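Local structure of nuclease-like protein (6GRB) at residues H29-R34 / I133-L138; I72-V77 / F110-H115; V382-A387 / D439-P444. The protein is a GEN1-type junction-resolving nuclease that probably cuts four-way DNA junctions and 5' flaps, using a metal site in its XPG-like nuclease domain. All blocks are in the same frame, centred on the assembly; numbering follows the deposited sequence.

Interaction 1 (H29-R34 / I133-L138)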
ATOM      1  N   HIS A  29      14.155   8.504  -7.848  1.00 61.17           N
ATOM      2  CA  HIS A  29      13.981   9.723  -7.046  1.00 61.95           C
ATOM      3  C   HIS A  29      14.983   9.855  -5.907  1.00 61.82           C
ATOM      4  O   HIS A  29      14.820  10.742  -5.065  1.00 62.55           O
ATOM      5  CB  HIS A  29      12.566   9.800  -6.468  1.00 62.39           C
ATOM      6  CG  HIS A  29      11.498   9.772  -7.509  1.00 62.82           C
ATOM      7  ND1 HIS A  29      10.871   8.608  -7.896  1.00 62.30           N
ATOM      8  CD2 HIS A  29      10.970  10.757  -8.270  1.00 63.84           C
ATOM      9  CE1 HIS A  29       9.986   8.878  -8.840  1.00 63.07           C
ATOM     10  NE2 HIS A  29      10.028  10.176  -9.086  1.00 64.01           N
ATOM     11  N   ASN A  30      15.990   8.983  -5.847  1.00 63.37           N
ATOM     12  CA  ASN A  30      17.062   9.060  -4.854  1.00 63.41           C
ATOM     13  C   ASN A  30      16.528   9.212  -3.430  1.00 63.80           C
ATOM     14  O   ASN A  30      17.058   9.963  -2.615  1.00 64.49           O
ATOM     15  CB  ASN A  30      18.053  10.175  -5.203  1.00 63.97           C
ATOM     16  CG  ASN A  30      19.057   9.736  -6.274  1.00 63.53           C
ATOM     17  OD1 ASN A  30      18.833   9.919  -7.481  1.00 63.57           O
ATOM     18  ND2 ASN A  30      20.161   9.124  -5.837  1.00 63.24           N
ATOM     19  N   ARG A  31      15.495   8.462  -3.109  1.00 56.91           N
ATOM     20  CA  ARG A  31      14.976   8.412  -1.751  1.00 57.27           C
ATOM     21  C   ARG A  31      13.926   7.315  -1.710  1.00 56.54           C
ATOM     22  O   ARG A  31      13.340   6.981  -2.747  1.00 56.15           O
ATOM     23  CB  ARG A  31      14.385   9.768  -1.304  1.00 58.52           C
ATOM     24  CG  ARG A  31      13.015   9.993  -1.816  1.00 58.74           C
ATOM     25  CD  ARG A  31      12.371  11.228  -1.270  1.00 60.10           C
ATOM     26  NE  ARG A  31      11.206  11.463  -2.101  1.00 60.37           N
ATOM     27  CZ  ARG A  31      10.427  12.539  -2.061  1.00 61.55           C
ATOM     28  NH1 ARG A  31       9.394  12.601  -2.895  1.00 61.81           N
ATOM     29  NH2 ARG A  31      10.665  13.539  -1.206  1.00 62.54           N
ATOM     30  N   PRO A  32      13.671   6.723  -0.539  1.00 53.67           N
ATOM     31  CA  PRO A  32      12.769   5.563  -0.478  1.00 52.88           C
ATOM     32  C   PRO A  32      11.323   5.903  -0.848  1.00 53.13           C
ATOM     33  O   PRO A  32      10.881   7.052  -0.781  1.00 54.14           O
ATOM     34  CB  PRO A  32      12.882   5.116   0.981  1.00 53.05           C
ATOM     35  CG  PRO A  32      14.200   5.654   1.425  1.00 53.72           C
ATOM     36  CD  PRO A  32      14.351   6.953   0.747  1.00 54.35           C
ATOM     37  N   LEU A  33      10.613   4.876  -1.296  1.00 52.72           N
ATOM     38  CA  LEU A  33       9.201   4.979  -1.626  1.00 53.04           C
ATOM     39  C   LEU A  33       8.391   5.260  -0.379  1.00 53.58           C
ATOM     40  O   LEU A  33       8.586   4.611   0.649  1.00 53.13           O
ATOM     41  CB  LEU A  33       8.725   3.662  -2.254  1.00 52.26           C
ATOM     42  CG  LEU A  33       7.257   3.397  -2.565  1.00 52.58           C
ATOM     43  CD1 LEU A  33       6.861   4.197  -3.764  1.00 53.51           C
ATOM     44  CD2 LEU A  33       7.089   1.941  -2.884  1.00 51.88           C
ATOM     45  N   ARG A  34       7.464   6.208  -0.477  1.00 51.13           N
ATOM     46  CA  ARG A  34       6.506   6.500   0.580  1.00 51.97           C
ATOM     47  C   ARG A  34       5.143   5.943   0.217  1.00 51.95           C
ATOM     48  O   ARG A  34       4.588   6.288  -0.826  1.00 52.70           O
ATOM     49  CB  ARG A  34       6.396   7.994   0.800  1.00 53.72           C
ATOM     50  CG  ARG A  34       7.617   8.564   1.335  1.00 53.92           C
ATOM     51  CD  ARG A  34       7.695   9.981   0.894  1.00 55.14           C
ATOM     52  NE  ARG A  34       8.893  10.581   1.432  1.00 55.48           N
ATOM     53  CZ  ARG A  34       9.198  11.861   1.275  1.00 56.45           C
ATOM     54  NH1 ARG A  34       8.379  12.645   0.563  1.00 57.02           N
ATOM     55  NH2 ARG A  34      10.324  12.341   1.799  1.00 56.85           N
ATOM     56  N   ILE A 133       2.361  13.831  -0.256  1.00 51.40           N
ATOM     57  CA  ILE A 133       2.832  13.238   0.989  1.00 50.99           C
ATOM     58  C   ILE A 133       3.347  11.816   0.746  1.00 50.46           C
ATOM     59  O   ILE A 133       4.300  11.372   1.396  1.00 50.18           O
ATOM     60  CB  ILE A 133       1.703  13.274   2.036  1.00 50.71           C
ATOM     61  CG1 ILE A 133       1.112  14.677   2.127  1.00 51.15           C
ATOM     62  CG2 ILE A 133       2.204  12.840   3.405  1.00 50.52           C
ATOM     63  CD1 ILE A 133       2.093  15.714   2.648  1.00 51.69           C
ATOM     64  N   VAL A 134       2.721  11.080  -0.183  1.00 50.81           N
ATOM     65  CA  VAL A 134       3.093   9.704  -0.497  1.00 50.12           C
ATOM     66  C   VAL A 134       3.087   9.512  -2.009  1.00 50.03           C
ATOM     67  O   VAL A 134       2.494  10.291  -2.752  1.00 50.90           O
ATOM     68  CB  VAL A 134       2.169   8.631   0.153  1.00 50.01           C
ATOM     69  CG1 VAL A 134       2.154   8.769   1.655  1.00 49.76           C
ATOM     70  CG2 VAL A 134       0.747   8.661  -0.454  1.00 49.96           C
ATOM     71  N   ASP A 135       3.750   8.442  -2.457  1.00 53.34           N
ATOM     72  CA  ASP A 135       3.931   8.175  -3.888  1.00 53.08           C
ATOM     73  C   ASP A 135       2.933   7.172  -4.443  1.00 53.23           C
ATOM     74  O   ASP A 135       2.713   7.153  -5.655  1.00 53.74           O
ATOM     75  CB  ASP A 135       5.349   7.656  -4.185  1.00 51.47           C
ATOM     76  CG  ASP A 135       6.448   8.464  -3.486  1.00 51.36           C
ATOM     77  OD1 ASP A 135       6.613   9.684  -3.771  1.00 52.30           O
ATOM     78  OD2 ASP A 135       7.147   7.857  -2.639  1.00 50.37           O
ATOM     79  N   ALA A 136       2.339   6.344  -3.587  1.00 53.32           N
ATOM     80  CA  ALA A 136       1.371   5.343  -4.014  1.00 53.25           C
ATOM     81  C   ALA A 136       0.462   5.004  -2.839  1.00 52.86           C
ATOM     82  O   ALA A 136       0.788   5.242  -1.673  1.00 52.25           O
ATOM     83  CB  ALA A 136       2.054   4.078  -4.542  1.00 51.52           C
ATOM     84  N   VAL A 137      -0.680   4.422  -3.168  1.00 52.76           N
ATOM     85  CA  VAL A 137      -1.676   4.033  -2.182  1.00 52.23           C
ATOM     86  C   VAL A 137      -1.817   2.523  -2.237  1.00 51.31           C
ATOM     87  O   VAL A 137      -1.950   1.956  -3.320  1.00 51.81           O
ATOM     88  CB  VAL A 137      -3.022   4.747  -2.445  1.00 53.78           C
ATOM     89  CG1 VAL A 137      -4.124   4.184  -1.568  1.00 53.57           C
ATOM     90  CG2 VAL A 137      -2.867   6.256  -2.210  1.00 54.54           C
ATOM     91  N   LEU A 138      -1.751   1.880  -1.076  1.00 52.39           N
ATOM     92  CA  LEU A 138      -2.109   0.477  -0.889  1.00 52.18           C
ATOM     93  C   LEU A 138      -3.455   0.426  -0.166  1.00 53.11           C
ATOM     94  O   LEU A 138      -3.544   0.774   1.026  1.00 52.65           O
ATOM     95  CB  LEU A 138      -1.033  -0.273  -0.112  1.00 50.84           C
ATOM     96  CG  LEU A 138      -1.262  -1.772   0.120  1.00 51.09           C
ATOM     97  CD1 LEU A 138      -1.501  -2.560  -1.149  1.00 51.92           C
ATOM     98  CD2 LEU A 138      -0.048  -2.315   0.852  1.00 49.98           C
TER

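Interaction 2 (I72-V77 / F110-H115)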
ATOM      1  N   ILE A  72      10.693   0.670   2.669  1.00 52.57           N
ATOM      2  CA  ILE A  72       9.527   1.479   2.339  1.00 52.63           C
ATOM      3  C   ILE A  72       9.196   2.335   3.551  1.00 53.43           C
ATOM      4  O   ILE A  72       9.213   1.837   4.679  1.00 53.61           O
ATOM      5  CB  ILE A  72       8.338   0.585   1.935  1.00 52.14           C
ATOM      6  CG1 ILE A  72       8.635  -0.127   0.604  1.00 51.87           C
ATOM      7  CG2 ILE A  72       7.009   1.367   1.913  1.00 52.50           C
ATOM      8  CD1 ILE A  72       7.480  -0.925   0.073  1.00 51.87           C
ATOM      9  N   HIS A  73       8.934   3.629   3.331  1.00 51.14           N
ATOM     10  CA  HIS A  73       8.465   4.537   4.377  1.00 52.42           C
ATOM     11  C   HIS A  73       6.938   4.516   4.396  1.00 52.43           C
ATOM     12  O   HIS A  73       6.307   5.162   3.543  1.00 52.92           O
ATOM     13  CB  HIS A  73       8.943   5.975   4.155  1.00 53.79           C
ATOM     14  CG  HIS A  73      10.402   6.202   4.419  1.00 54.17           C
ATOM     15  ND1 HIS A  73      11.096   7.274   3.889  1.00 54.89           N
ATOM     16  CD2 HIS A  73      11.299   5.497   5.147  1.00 54.08           C
ATOM     17  CE1 HIS A  73      12.355   7.220   4.289  1.00 55.16           C
ATOM     18  NE2 HIS A  73      12.502   6.153   5.054  1.00 54.79           N
ATOM     19  N   PRO A  74       6.312   3.789   5.327  1.00 49.75           N
ATOM     20  CA  PRO A  74       4.854   3.630   5.304  1.00 49.52           C
ATOM     21  C   PRO A  74       4.140   4.590   6.232  1.00 50.86           C
ATOM     22  O   PRO A  74       4.543   4.810   7.376  1.00 51.69           O
ATOM     23  CB  PRO A  74       4.678   2.200   5.820  1.00 48.34           C
ATOM     24  CG  PRO A  74       5.778   2.075   6.833  1.00 48.75           C
ATOM     25  CD  PRO A  74       6.944   2.926   6.343  1.00 49.44           C
ATOM     26  N   ILE A  75       3.027   5.136   5.750  1.00 47.64           N
ATOM     27  CA  ILE A  75       2.086   5.838   6.625  1.00 48.35           C
ATOM     28  C   ILE A  75       0.779   5.044   6.629  1.00 47.07           C
ATOM     29  O   ILE A  75       0.154   4.837   5.578  1.00 46.82           O
ATOM     30  CB  ILE A  75       1.899   7.319   6.240  1.00 49.98           C
ATOM     31  CG1 ILE A  75       0.935   8.006   7.203  1.00 49.98           C
ATOM     32  CG2 ILE A  75       1.418   7.487   4.827  1.00 49.96           C
ATOM     33  CD1 ILE A  75       1.113   9.523   7.282  1.00 51.30           C
ATOM     34  N   PHE A  76       0.404   4.552   7.813  1.00 50.21           N
ATOM     35  CA  PHE A  76      -0.766   3.699   7.988  1.00 49.44           C
ATOM     36  C   PHE A  76      -1.975   4.556   8.342  1.00 49.97           C
ATOM     37  O   PHE A  76      -1.948   5.257   9.349  1.00 50.39           O
ATOM     38  CB  PHE A  76      -0.510   2.674   9.090  1.00 48.89           C
ATOM     39  CG  PHE A  76       0.556   1.691   8.755  1.00 48.34           C
ATOM     40  CD1 PHE A  76       0.233   0.486   8.178  1.00 47.76           C
ATOM     41  CD2 PHE A  76       1.883   1.964   9.043  1.00 48.73           C
ATOM     42  CE1 PHE A  76       1.219  -0.431   7.874  1.00 47.36           C
ATOM     43  CE2 PHE A  76       2.862   1.064   8.761  1.00 48.23           C
ATOM     44  CZ  PHE A  76       2.536  -0.131   8.164  1.00 47.45           C
ATOM     45  N   VAL A  77      -3.042   4.482   7.549  1.00 48.18           N
ATOM     46  CA  VAL A  77      -4.160   5.413   7.688  1.00 48.92           C
ATOM     47  C   VAL A  77      -5.364   4.696   8.306  1.00 48.98           C
ATOM     48  O   VAL A  77      -5.790   3.646   7.820  1.00 49.09           O
ATOM     49  CB  VAL A  77      -4.516   6.063   6.336  1.00 49.75           C
ATOM     50  CG1 VAL A  77      -5.617   7.159   6.520  1.00 50.66           C
ATOM     51  CG2 VAL A  77      -3.247   6.621   5.663  1.00 49.83           C
ATOM     52  N   PHE A 110       8.089   0.234  15.462  1.00 56.63           N
ATOM     53  CA  PHE A 110       8.839   0.034  14.234  1.00 55.75           C
ATOM     54  C   PHE A 110       9.297   1.355  13.626  1.00 56.55           C
ATOM     55  O   PHE A 110       9.895   1.352  12.549  1.00 55.76           O
ATOM     56  CB  PHE A 110       7.996  -0.741  13.200  1.00 53.54           C
ATOM     57  CG  PHE A 110       8.162  -2.239  13.250  1.00 53.05           C
ATOM     58  CD1 PHE A 110       7.462  -2.999  14.175  1.00 53.09           C
ATOM     59  CD2 PHE A 110       9.008  -2.891  12.361  1.00 52.74           C
ATOM     60  CE1 PHE A 110       7.624  -4.376  14.233  1.00 53.08           C
ATOM     61  CE2 PHE A 110       9.148  -4.263  12.383  1.00 52.67           C
ATOM     62  CZ  PHE A 110       8.456  -5.010  13.322  1.00 53.04           C
ATOM     63  N   GLY A 111       9.031   2.475  14.286  1.00 59.15           N
ATOM     64  CA  GLY A 111       9.325   3.771  13.696  1.00 60.22           C
ATOM     65  C   GLY A 111       8.500   4.098  12.473  1.00 58.58           C
ATOM     66  O   GLY A 111       8.991   4.793  11.578  1.00 58.64           O
ATOM     67  N   PHE A 112       7.265   3.593  12.379  1.00 54.05           N
ATOM     68  CA  PHE A 112       6.409   3.933  11.249  1.00 52.83           C
ATOM     69  C   PHE A 112       5.421   4.993  11.709  1.00 54.11           C
ATOM     70  O   PHE A 112       5.363   5.341  12.877  1.00 55.59           O
ATOM     71  CB  PHE A 112       5.695   2.697  10.671  1.00 50.45           C
ATOM     72  CG  PHE A 112       6.625   1.659  10.067  1.00 49.43           C
ATOM     73  CD1 PHE A 112       7.889   1.997   9.628  1.00 49.94           C
ATOM     74  CD2 PHE A 112       6.215   0.337   9.928  1.00 48.17           C
ATOM     75  CE1 PHE A 112       8.734   1.032   9.052  1.00 49.09           C
ATOM     76  CE2 PHE A 112       7.058  -0.642   9.361  1.00 47.63           C
ATOM     77  CZ  PHE A 112       8.317  -0.287   8.922  1.00 48.03           C
ATOM     78  N   THR A 113       4.660   5.531  10.768  1.00 50.99           N
ATOM     79  CA  THR A 113       3.757   6.640  11.034  1.00 51.85           C
ATOM     80  C   THR A 113       2.332   6.132  11.028  1.00 49.82           C
ATOM     81  O   THR A 113       1.964   5.315  10.182  1.00 48.34           O
ATOM     82  CB  THR A 113       3.908   7.743   9.990  1.00 52.98           C
ATOM     83  OG1 THR A 113       5.285   8.131   9.934  1.00 55.25           O
ATOM     84  CG2 THR A 113       3.043   8.949  10.341  1.00 53.07           C
ATOM     85  N   ALA A 114       1.552   6.592  11.990  1.00 50.33           N
ATOM     86  CA  ALA A 114       0.131   6.300  12.058  1.00 48.98           C
ATOM     87  C   ALA A 114      -0.609   7.612  11.885  1.00 49.39           C
ATOM     88  O   ALA A 114      -0.242   8.618  12.491  1.00 50.45           O
ATOM     89  CB  ALA A 114      -0.248   5.649  13.394  1.00 48.70           C
ATOM     90  N   HIS A 115      -1.624   7.604  11.043  1.00 49.77           N
ATOM     91  CA  HIS A 115      -2.368   8.803  10.685  1.00 50.22           C
ATOM     92  C   HIS A 115      -3.852   8.466  10.772  1.00 49.72           C
ATOM     93  O   HIS A 115      -4.303   7.475  10.177  1.00 49.21           O
ATOM     94  CB  HIS A 115      -1.944   9.255   9.280  1.00 50.59           C
ATOM     95  CG  HIS A 115      -2.710  10.419   8.735  1.00 51.11           C
ATOM     96  ND1 HIS A 115      -2.804  11.624   9.384  1.00 51.73           N
ATOM     97  CD2 HIS A 115      -3.367  10.577   7.559  1.00 51.27           C
ATOM     98  CE1 HIS A 115      -3.508  12.470   8.651  1.00 52.13           C
ATOM     99  NE2 HIS A 115      -3.871  11.853   7.542  1.00 51.97           N
TER

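Interaction 3 (V382-A387 / D439-P444)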
ATOM      1  N   VAL A 382      24.449 -11.170   1.400  1.00 71.65           N
ATOM      2  CA  VAL A 382      25.264 -10.578   2.453  1.00 72.18           C
ATOM      3  C   VAL A 382      25.249 -11.289   3.796  1.00 73.99           C
ATOM      4  O   VAL A 382      24.226 -11.809   4.241  1.00 74.59           O
ATOM      5  CB  VAL A 382      24.883  -9.101   2.683  1.00 70.82           C
ATOM      6  CG1 VAL A 382      25.652  -8.532   3.865  1.00 70.82           C
ATOM      7  CG2 VAL A 382      25.141  -8.285   1.426  1.00 69.74           C
ATOM      8  N   SER A 383      26.399 -11.254   4.461  1.00 74.95           N
ATOM      9  CA  SER A 383      26.607 -11.858   5.767  1.00 76.82           C
ATOM     10  C   SER A 383      26.580 -10.787   6.821  1.00 76.64           C
ATOM     11  O   SER A 383      26.932  -9.668   6.559  1.00 75.30           O
ATOM     12  CB  SER A 383      27.937 -12.604   5.843  1.00 77.90           C
ATOM     13  OG  SER A 383      29.040 -11.746   5.697  1.00 76.95           O
ATOM     14  N   PHE A 384      26.208 -11.170   8.030  1.00 74.40           N
ATOM     15  CA  PHE A 384      26.029 -10.269   9.164  1.00 74.26           C
ATOM     16  C   PHE A 384      25.846 -11.116  10.422  1.00 76.38           C
ATOM     17  O   PHE A 384      25.556 -12.316  10.347  1.00 77.76           O
ATOM     18  CB  PHE A 384      24.827  -9.335   8.960  1.00 72.18           C
ATOM     19  CG  PHE A 384      23.522 -10.058   8.740  1.00 72.00           C
ATOM     20  CD1 PHE A 384      23.147 -10.472   7.475  1.00 71.42           C
ATOM     21  CD2 PHE A 384      22.670 -10.324   9.799  1.00 72.33           C
ATOM     22  CE1 PHE A 384      21.950 -11.142   7.269  1.00 71.45           C
ATOM     23  CE2 PHE A 384      21.472 -10.992   9.596  1.00 72.00           C
ATOM     24  CZ  PHE A 384      21.117 -11.398   8.322  1.00 71.73           C
ATOM     25  N   ILE A 385      26.012 -10.481  11.581  1.00 74.83           N
ATOM     26  CA  ILE A 385      25.862 -11.157  12.864  1.00 76.79           C
ATOM     27  C   ILE A 385      24.528 -10.705  13.470  1.00 75.40           C
ATOM     28  O   ILE A 385      24.439  -9.561  13.942  1.00 74.44           O
ATOM     29  CB  ILE A 385      27.034 -10.867  13.815  1.00 78.20           C
ATOM     30  CG1 ILE A 385      28.386 -11.126  13.128  1.00 78.32           C
ATOM     31  CG2 ILE A 385      26.897 -11.709  15.097  1.00 80.51           C
ATOM     32  CD1 ILE A 385      28.801 -12.592  13.067  1.00 79.64           C
ATOM     33  N   PRO A 386      23.495 -11.554  13.470  1.00 76.51           N
ATOM     34  CA  PRO A 386      22.165 -11.090  13.928  1.00 74.54           C
ATOM     35  C   PRO A 386      22.158 -10.417  15.295  1.00 74.91           C
ATOM     36  O   PRO A 386      21.625  -9.310  15.426  1.00 73.59           O
ATOM     37  CB  PRO A 386      21.341 -12.384  13.909  1.00 74.61           C
ATOM     38  CG  PRO A 386      21.951 -13.194  12.825  1.00 75.95           C
ATOM     39  CD  PRO A 386      23.439 -12.904  12.879  1.00 77.74           C
ATOM     40  N   ALA A 387      22.743 -11.049  16.316  1.00 77.30           N
ATOM     41  CA  ALA A 387      22.760 -10.456  17.654  1.00 78.15           C
ATOM     42  C   ALA A 387      23.618  -9.197  17.709  1.00 78.80           C
ATOM     43  O   ALA A 387      23.315  -8.276  18.476  1.00 78.98           O
ATOM     44  CB  ALA A 387      23.257 -11.479  18.680  1.00 80.18           C
ATOM     45  N   ASP A 439      24.829 -14.939   9.751  1.00 76.74           N
ATOM     46  CA  ASP A 439      23.614 -15.217   8.993  1.00 75.87           C
ATOM     47  C   ASP A 439      23.759 -14.621   7.592  1.00 74.33           C
ATOM     48  O   ASP A 439      24.599 -13.749   7.357  1.00 73.36           O
ATOM     49  CB  ASP A 439      22.381 -14.628   9.698  1.00 74.99           C
ATOM     50  CG  ASP A 439      21.089 -15.405   9.423  1.00 74.06           C
ATOM     51  OD1 ASP A 439      20.943 -16.054   8.362  1.00 73.97           O
ATOM     52  OD2 ASP A 439      20.198 -15.357  10.295  1.00 73.03           O
ATOM     53  N   LEU A 440      22.929 -15.086   6.658  1.00 74.54           N
ATOM     54  CA  LEU A 440      22.960 -14.618   5.280  1.00 72.71           C
ATOM     55  C   LEU A 440      21.590 -14.096   4.887  1.00 71.64           C
ATOM     56  O   LEU A 440      20.571 -14.683   5.254  1.00 72.48           O
ATOM     57  CB  LEU A 440      23.377 -15.732   4.303  1.00 72.42           C
ATOM     58  CG  LEU A 440      24.749 -16.400   4.423  1.00 73.00           C
ATOM     59  CD1 LEU A 440      24.963 -17.321   3.254  1.00 72.36           C
ATOM     60  CD2 LEU A 440      25.873 -15.383   4.489  1.00 72.71           C
ATOM     61  N   ALA A 441      21.567 -13.007   4.126  1.00 70.85           N
ATOM     62  CA  ALA A 441      20.337 -12.452   3.583  1.00 69.30           C
ATOM     63  C   ALA A 441      20.583 -11.928   2.175  1.00 67.55           C
ATOM     64  O   ALA A 441      21.697 -11.520   1.836  1.00 67.15           O
ATOM     65  CB  ALA A 441      19.808 -11.317   4.457  1.00 68.07           C
ATOM     66  N   TRP A 442      19.532 -11.932   1.361  1.00 69.99           N
ATOM     67  CA  TRP A 442      19.554 -11.274   0.059  1.00 68.27           C
ATOM     68  C   TRP A 442      19.062  -9.838   0.216  1.00 66.61           C
ATOM     69  O   TRP A 442      17.921  -9.607   0.644  1.00 66.17           O
ATOM     70  CB  TRP A 442      18.694 -12.015  -0.965  1.00 68.05           C
ATOM     71  CG  TRP A 442      19.234 -13.333  -1.429  1.00 69.08           C
ATOM     72  CD1 TRP A 442      18.765 -14.565  -1.097  1.00 70.25           C
ATOM     73  CD2 TRP A 442      20.316 -13.552  -2.346  1.00 68.83           C
ATOM     74  NE1 TRP A 442      19.495 -15.540  -1.729  1.00 70.60           N
ATOM     75  CE2 TRP A 442      20.451 -14.944  -2.506  1.00 69.81           C
ATOM     76  CE3 TRP A 442      21.182 -12.707  -3.045  1.00 67.89           C
ATOM     77  CZ2 TRP A 442      21.419 -15.511  -3.336  1.00 69.85           C
ATOM     78  CZ3 TRP A 442      22.133 -13.260  -3.873  1.00 68.05           C
ATOM     79  CH2 TRP A 442      22.252 -14.651  -4.008  1.00 69.03           C
ATOM     80  N   VAL A 443      19.912  -8.878  -0.139  1.00 66.13           N
ATOM     81  CA  VAL A 443      19.561  -7.460  -0.033  1.00 64.65           C
ATOM     82  C   VAL A 443      19.728  -6.815  -1.404  1.00 63.57           C
ATOM     83  O   VAL A 443      20.704  -7.122  -2.112  1.00 63.93           O
ATOM     84  CB  VAL A 443      20.405  -6.759   1.046  1.00 64.90           C
ATOM     85  CG1 VAL A 443      20.040  -5.290   1.144  1.00 63.74           C
ATOM     86  CG2 VAL A 443      20.202  -7.449   2.388  1.00 65.84           C
ATOM     87  N   PRO A 444      18.789  -5.962  -1.831  1.00 63.48           N
ATOM     88  CA  PRO A 444      18.905  -5.324  -3.162  1.00 62.70           C
ATOM     89  C   PRO A 444      20.200  -4.542  -3.317  1.00 62.67           C
ATOM     90  O   PRO A 444      20.579  -3.758  -2.446  1.00 62.62           O
ATOM     91  CB  PRO A 444      17.676  -4.407  -3.222  1.00 61.71           C
ATOM     92  CG  PRO A 444      16.659  -5.121  -2.354  1.00 61.97           C
ATOM     93  CD  PRO A 444      17.448  -5.772  -1.240  1.00 62.98           C
TER

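Interaction 1 (H29-R34 / I133-L138)
The carboxylate of D135 lies near, without pairing with, two guanidinium groups, its plane turned 11° from that of R34 and 41° from that of R31. R31 NH1 lies obliquely to D135 OD1 at 4.1 Å, too far for a salt bridge, though the opposite charges may still attract. R34 NH1 sits over one face of the R31 group, offset toward the rim, and R31 CZ over one face of the R34 group; the nearby carboxylate would probably ease the repulsion between these like charges. D135 CG stands anti to the carbonyl carbon (chi1 -46°), and OD2 accepts R34 N at 2.7 Å, nearly along its C-O axis. The return bond, D135 N to R34 O, measures 2.8 Å, so the two residues are joined by a reciprocal pair. L33 CD1 reaches D135 CB at 3.8 Å. An alanine in place of D135 would probably leave R34 N without this acceptor and both arginines without their nearby negative charge. The contact starts the parallel pairing of strands 34-37 and 136-138 in the central sheet of the XPG-type nuclease domain, continued by backbone bonds from A136 and L138 to A36. Helix 18-29 leads into the loop of R31 to L33, helix 121-130 packs on I133 and V134, and F295 touches R34.

Interaction 2 (I72-V77 / F110-H115)
P74 lays its ring carbon CG over one face of the F112 ring, 3.5 Å from the centroid and 15° off the normal, a clear CH-pi contact. F112 CG stands anti to its own carbonyl carbon, and the ring lies across from P74, its nearest residue in register, while F110 O covers the opposite face near the rim. F76 takes the same first torsion. Its CE2 comes to F112 CD2 at 3.6 Å, obliquely to the F112 ring, and T113 O lies at the F76 ring edge, in plane, so the carbonyl that accepts F76 N also lies against the rim of its ring.

On the other face of the sheet I75 is the bridging side chain. Its CG1 is anti to the backbone N (chi1 -179°), with the chain extended on to CD1, which touches T113 CG2 at 3.7 Å and H115 CB at the same 3.7 Å, spanning two residues of the partner strand. H115 CG is likewise anti to its backbone N; its imidazole NE2 is hydrogen-bonded to E124 OE1, which anchors the ring.

The backbone evidence for a parallel pair is direct: F76 N donates to T113 O at 2.9 Å and F76 O receives H115 N at 2.9 Å, whereas T113 N to P74 O is weak at 3.5 Å. The two strand axes are inclined by 28°.

G111 ends helix 104-109 in a Schellman motif just before the outermost strand, 113-116, of the nuclease-domain sheet. Strand 34-37 borders 73-78 on its other side. Helix 55-70 covers the F76 face through F64 and L67, and helix 121-130, which carries E122, a metal ligand in other structures of this protein, packs on V77 and H115.

Interaction 3 (V382-A387 / D439-P444)
D439 pairs with F384 through both backbone groups: its N donates to F384 O at 2.8 Å, and its O receives F384 N at 3.1 Å in a bent bond, 137° at the hydrogen. The side chain has CG anti to the backbone N and lies alongside the phenyl group, pointing the same way. D439 CB sits over the F384 ring, 4.1 Å from the centroid, a CH-pi contact; the carboxylate plane is only 18° from that of the ring. P386 CG meets the same CB at 3.5 Å, its side chain crossing that of the aspartate at about a right angle. The carboxylate is tied to the next residue, since OD1 accepts L440 N from its anti side, 16° out of plane, which should restrict its rotation.

L440 turns to the other face of the sheet, where CD2 touches S383 CB at 3.7 Å in the non-hydrogen-bonded pair, and its CA approaches V382 O at 3.3 Å. This antiparallel ladder joins 377-384 to 439-444, an outermost strand of a three-stranded sheet in the Gen1 C-terminal domain, and a helix follows it; such a layout is consistent with the chromodomain known in human GEN1.

A441 returns to the F384 face, its CB at the ring edge, 3.5 Å from CE1, while F384 also packs on A330 and L334 of helix 318-340. V382 N donates to A441 O at 2.8 Å, and A441 N bonds back to V382 O. W442 forms cation-pi contacts with R369 and R381. V443 rests on L448, and P444 occupies the N-cap position of helix 445-451.

Interactions 1 and 2 belong to the same nuclease-domain sheet and touch directly: L33 O lies 2.9 Å from H73 N, a probable hydrogen bond, and V134 CG1 packs on I75 CG2. Interaction 2, the more buried, is mainly apolar and aromatic. Interaction 1, at the partly exposed beginning of neighbouring strands, relies instead on a carboxylate-to-backbone bond and a backbone bond amid arginine charges. Interaction 3 stands apart, its centre about 26 Å from that of interaction 1 and about 25 Å from that of interaction 2, in a separate antiparallel sheet. It combines a largely buried aromatic face with an exposed one bearing L440, and the carboxylate of D439, unlike that of D135, accepts a bond from its own strand.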